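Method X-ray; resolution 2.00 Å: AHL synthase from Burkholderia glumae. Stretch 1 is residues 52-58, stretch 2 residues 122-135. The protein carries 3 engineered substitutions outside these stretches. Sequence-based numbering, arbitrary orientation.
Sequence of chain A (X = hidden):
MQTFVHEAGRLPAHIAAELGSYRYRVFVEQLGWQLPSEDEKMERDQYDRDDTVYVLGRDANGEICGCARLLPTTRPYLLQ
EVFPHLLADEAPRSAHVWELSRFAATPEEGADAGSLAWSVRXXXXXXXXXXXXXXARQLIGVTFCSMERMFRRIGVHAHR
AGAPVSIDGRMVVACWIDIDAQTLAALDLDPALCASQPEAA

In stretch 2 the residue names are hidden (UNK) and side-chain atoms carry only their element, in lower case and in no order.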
# COMPACT_ATOMS: atom_id res chain seq x y z
N THR A 52 -11.42 -5.38 2.29
CA THR A 52 -10.18 -4.65 2.06
C THR A 52 -9.93 -3.67 3.19
O THR A 52 -10.86 -3.07 3.72
CB THR A 52 -10.25 -3.87 0.73
OG1 THR A 52 -10.51 -4.77 -0.35
CG2 THR A 52 -8.94 -3.15 0.47
N VAL A 53 -8.66 -3.53 3.58
CA VAL A 53 -8.29 -2.60 4.65
C VAL A 53 -7.67 -1.37 4.00
O VAL A 53 -6.88 -1.49 3.07
CB VAL A 53 -7.27 -3.24 5.62
CG1 VAL A 53 -6.81 -2.23 6.66
CG2 VAL A 53 -7.91 -4.44 6.31
N TYR A 54 -8.05 -0.19 4.49
CA TYR A 54 -7.53 1.06 3.92
C TYR A 54 -6.92 2.00 4.95
O TYR A 54 -7.37 2.09 6.09
CB TYR A 54 -8.63 1.83 3.20
CG TYR A 54 -9.25 1.12 2.02
CD1 TYR A 54 -8.59 1.03 0.80
CD2 TYR A 54 -10.51 0.53 2.14
CE1 TYR A 54 -9.16 0.38 -0.28
CE2 TYR A 54 -11.10 -0.13 1.07
CZ TYR A 54 -10.42 -0.20 -0.14
OH TYR A 54 -11.02 -0.85 -1.20
N VAL A 55 -5.89 2.72 4.51
CA VAL A 55 -5.24 3.71 5.34
C VAL A 55 -5.37 5.03 4.59
O VAL A 55 -5.06 5.09 3.40
CB VAL A 55 -3.73 3.40 5.53
CG1 VAL A 55 -3.08 4.49 6.39
CG2 VAL A 55 -3.54 2.03 6.15
N LEU A 56 -5.85 6.06 5.27
CA LEU A 56 -5.97 7.38 4.65
C LEU A 56 -5.21 8.39 5.49
O LEU A 56 -5.28 8.35 6.72
CB LEU A 56 -7.44 7.84 4.56
CG LEU A 56 -8.51 6.99 3.86
CD1 LEU A 56 -9.70 7.88 3.54
CD2 LEU A 56 -7.96 6.40 2.58
N GLY A 57 -4.47 9.27 4.84
CA GLY A 57 -3.75 10.30 5.56
C GLY A 57 -4.49 11.59 5.27
O GLY A 57 -4.91 11.79 4.14
N ARG A 58 -4.67 12.43 6.28
CA ARG A 58 -5.38 13.71 6.08
C ARG A 58 -4.54 14.88 6.58
O ARG A 58 -3.88 14.79 7.60
CB ARG A 58 -6.73 13.68 6.81
CG ARG A 58 -7.73 12.69 6.23
CD ARG A 58 -9.00 12.61 7.07
NE ARG A 58 -9.99 11.67 6.55
CZ ARG A 58 -10.83 11.93 5.55
NH1 ARG A 58 -10.81 13.12 4.94
NH2 ARG A 58 -11.70 11.02 5.17
N UNK A 122 4.71 8.30 7.89
CA UNK A 122 3.50 8.07 8.68
C UNK A 122 2.51 7.12 8.01
O UNK A 122 1.88 6.30 8.68
c UNK A 122 2.94 9.48 8.87
c UNK A 122 3.44 10.22 7.65
c UNK A 122 4.85 9.71 7.51
N UNK A 123 2.40 7.21 6.69
CA UNK A 123 1.51 6.33 5.95
C UNK A 123 1.98 4.89 6.09
O UNK A 123 1.18 3.98 6.31
s UNK A 123 -1.09 7.81 4.68
c UNK A 123 -1.55 6.30 3.84
c UNK A 123 1.47 6.73 4.47
c UNK A 123 0.64 7.97 4.17
N UNK A 124 3.28 4.67 5.96
CA UNK A 124 3.84 3.33 6.08
C UNK A 124 3.66 2.80 7.50
O UNK A 124 3.29 1.64 7.70
c UNK A 124 7.45 2.19 5.14
c UNK A 124 5.26 1.08 4.63
c UNK A 124 5.32 3.34 5.71
c UNK A 124 6.01 1.98 5.61
N UNK A 125 3.94 3.65 8.49
CA UNK A 125 3.81 3.25 9.89
C UNK A 125 2.42 2.73 10.21
O UNK A 125 2.26 1.71 10.88
c UNK A 125 4.15 4.42 10.80
N UNK A 126 1.40 3.44 9.72
CA UNK A 126 0.01 3.06 9.95
C UNK A 126 -0.27 1.70 9.32
O UNK A 126 -0.86 0.82 9.95
c UNK A 126 -0.93 4.11 9.37
N UNK A 127 0.15 1.53 8.07
CA UNK A 127 -0.05 0.27 7.36
C UNK A 127 0.62 -0.88 8.11
O UNK A 127 -0.02 -1.90 8.39
c UNK A 127 0.51 0.38 5.95
N UNK A 128 1.90 -0.72 8.42
CA UNK A 128 2.62 -1.77 9.13
C UNK A 128 1.95 -2.13 10.45
O UNK A 128 1.70 -3.30 10.72
c UNK A 128 4.84 -1.24 8.09
c UNK A 128 4.08 -1.33 9.41
c UNK A 128 4.77 -2.34 10.34
N UNK A 129 1.65 -1.12 11.26
CA UNK A 129 1.01 -1.31 12.55
C UNK A 129 -0.27 -2.14 12.39
O UNK A 129 -0.46 -3.14 13.09
c UNK A 129 0.18 1.44 15.16
o UNK A 129 0.69 1.69 16.27
c UNK A 129 0.67 0.05 13.14
c UNK A 129 0.30 0.04 14.61
o UNK A 129 -0.43 2.31 14.47
N UNK A 130 -1.12 -1.72 11.47
CA UNK A 130 -2.37 -2.43 11.22
C UNK A 130 -2.14 -3.88 10.82
O UNK A 130 -2.69 -4.80 11.42
s UNK A 130 -4.62 -2.65 9.58
c UNK A 130 -3.16 -1.72 10.12
N UNK A 131 -1.31 -4.09 9.80
CA UNK A 131 -1.01 -5.44 9.31
C UNK A 131 -0.46 -6.33 10.41
O UNK A 131 -0.83 -7.50 10.52
c UNK A 131 -0.03 -5.36 8.15
N UNK A 132 0.43 -5.77 11.22
CA UNK A 132 1.04 -6.53 12.31
C UNK A 132 -0.02 -6.98 13.31
O UNK A 132 -0.05 -8.14 13.71
c UNK A 132 2.10 -5.68 13.01
N UNK A 133 -0.90 -6.05 13.69
CA UNK A 133 -1.96 -6.36 14.64
C UNK A 133 -2.90 -7.44 14.10
O UNK A 133 -3.61 -8.08 14.87
c UNK A 133 -2.76 -5.10 14.97
n UNK A 133 -1.60 0.19 17.80
c UNK A 133 -1.96 -4.07 15.75
n UNK A 133 -3.53 -0.15 16.61
c UNK A 133 -2.75 -2.80 16.01
n UNK A 133 -1.98 -1.84 16.79
c UNK A 133 -2.37 -0.60 17.07
N UNK A 134 -2.88 -7.63 12.79
CA UNK A 134 -3.72 -8.63 12.14
C UNK A 134 -2.95 -9.93 11.95
O UNK A 134 -3.44 -10.85 11.29
c UNK A 134 -8.24 -7.46 10.01
n UNK A 134 -8.38 -6.14 10.01
c UNK A 134 -4.20 -8.10 10.79
c UNK A 134 -5.13 -6.90 10.88
n UNK A 134 -7.31 -8.03 10.76
c UNK A 134 -6.40 -7.28 11.62
n UNK A 134 -9.03 -8.21 9.24
N UNK A 135 -1.75 -9.99 12.52
CA UNK A 135 -0.95 -11.20 12.43
C UNK A 135 0.10 -11.27 11.33
O UNK A 135 0.78 -12.28 11.20

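Position 122 has three side-chain carbons that close a ring onto its own backbone N, which identifies P122; nothing of stretch 1 lies within reach. Position 123 carries an unbranched chain of two carbons, a sulfur and a terminal carbon: M123. Its CA-to-CB bond points sideways, but three successive m rotamers bring the end of the chain nearer the strand, with CE 3.5 Å from V55 CG1 and SD 3.7 Å from G57 N.

At 124 there are four carbons, forked at the second, as in leucine; L124 points away from the strand. Position 125 has a single carbon, hence A125, out of reach of stretch 1. A single carbon also marks 126, but here it points toward the strand, and the CB of 126 lies 3.7 Å from V55 CG1; this is A126. Position 127 repeats the one-carbon pattern, giving A127. Its CB points sideways, 4.4 Å from V55 CG2, while its CA is closer to the same methyl, at 4.1 Å, so the valine packs against the helix backbone itself.

The first side-chain carbon at 128 bears two more, the beta-branched fork of valine; V128 makes no contact with stretch 1. Position 129 shows three carbons, the last carrying two oxygens. A carboxylate at that distance from the backbone means E129, also out of reach. Position 130 has one carbon followed by sulfur, which defines C130; its CB points toward the strand, and SG comes to 3.7 Å from V53 CG1.

Positions 131 and 132 each carry one carbon and are A131 and A132, neither touching stretch 1. At 133, three carbons, a nitrogen and a carbon bearing two further nitrogens spell out a guanidinium: R133. Its NH2 is 3.1 Å from E129 OE1, a salt bridge one helical turn back, but the oxygen lies well out of the guanidinium plane, so the attraction is between charges without a directed N-H. The same atom set at 134 gives R134, the first residue to leave helical phi/psi; its side chain folds through three m rotamers, bringing NH1 to 4.1 Å from V53 CG2. Position 135 has no side-chain atoms and is G135. With phi/psi of 96/2, a CB would be jammed against the preceding carbonyl O, so the backbone by itself calls for glycine.

The contact joins a strand and a helix running nearly antiparallel, at 152°, with axes 8.8 Å apart at closest approach. Strand alternation turns V53 and V55 toward the helix and Y54, L56 and R58 away from it. The small side chains of A126 and A127 accompany a close approach at V55, whose CA is 6.5 Å from the CA of A127. G57 continues the inward-facing series without a side chain: an ideal CB there would sit 2.9 Å from M123 SD, a clash. No hydrogen bond crosses between the stretches, and apolar packing dominates the 307 Å² buried.

Stretch 2 (122-135) PMLAAAVECAARRG
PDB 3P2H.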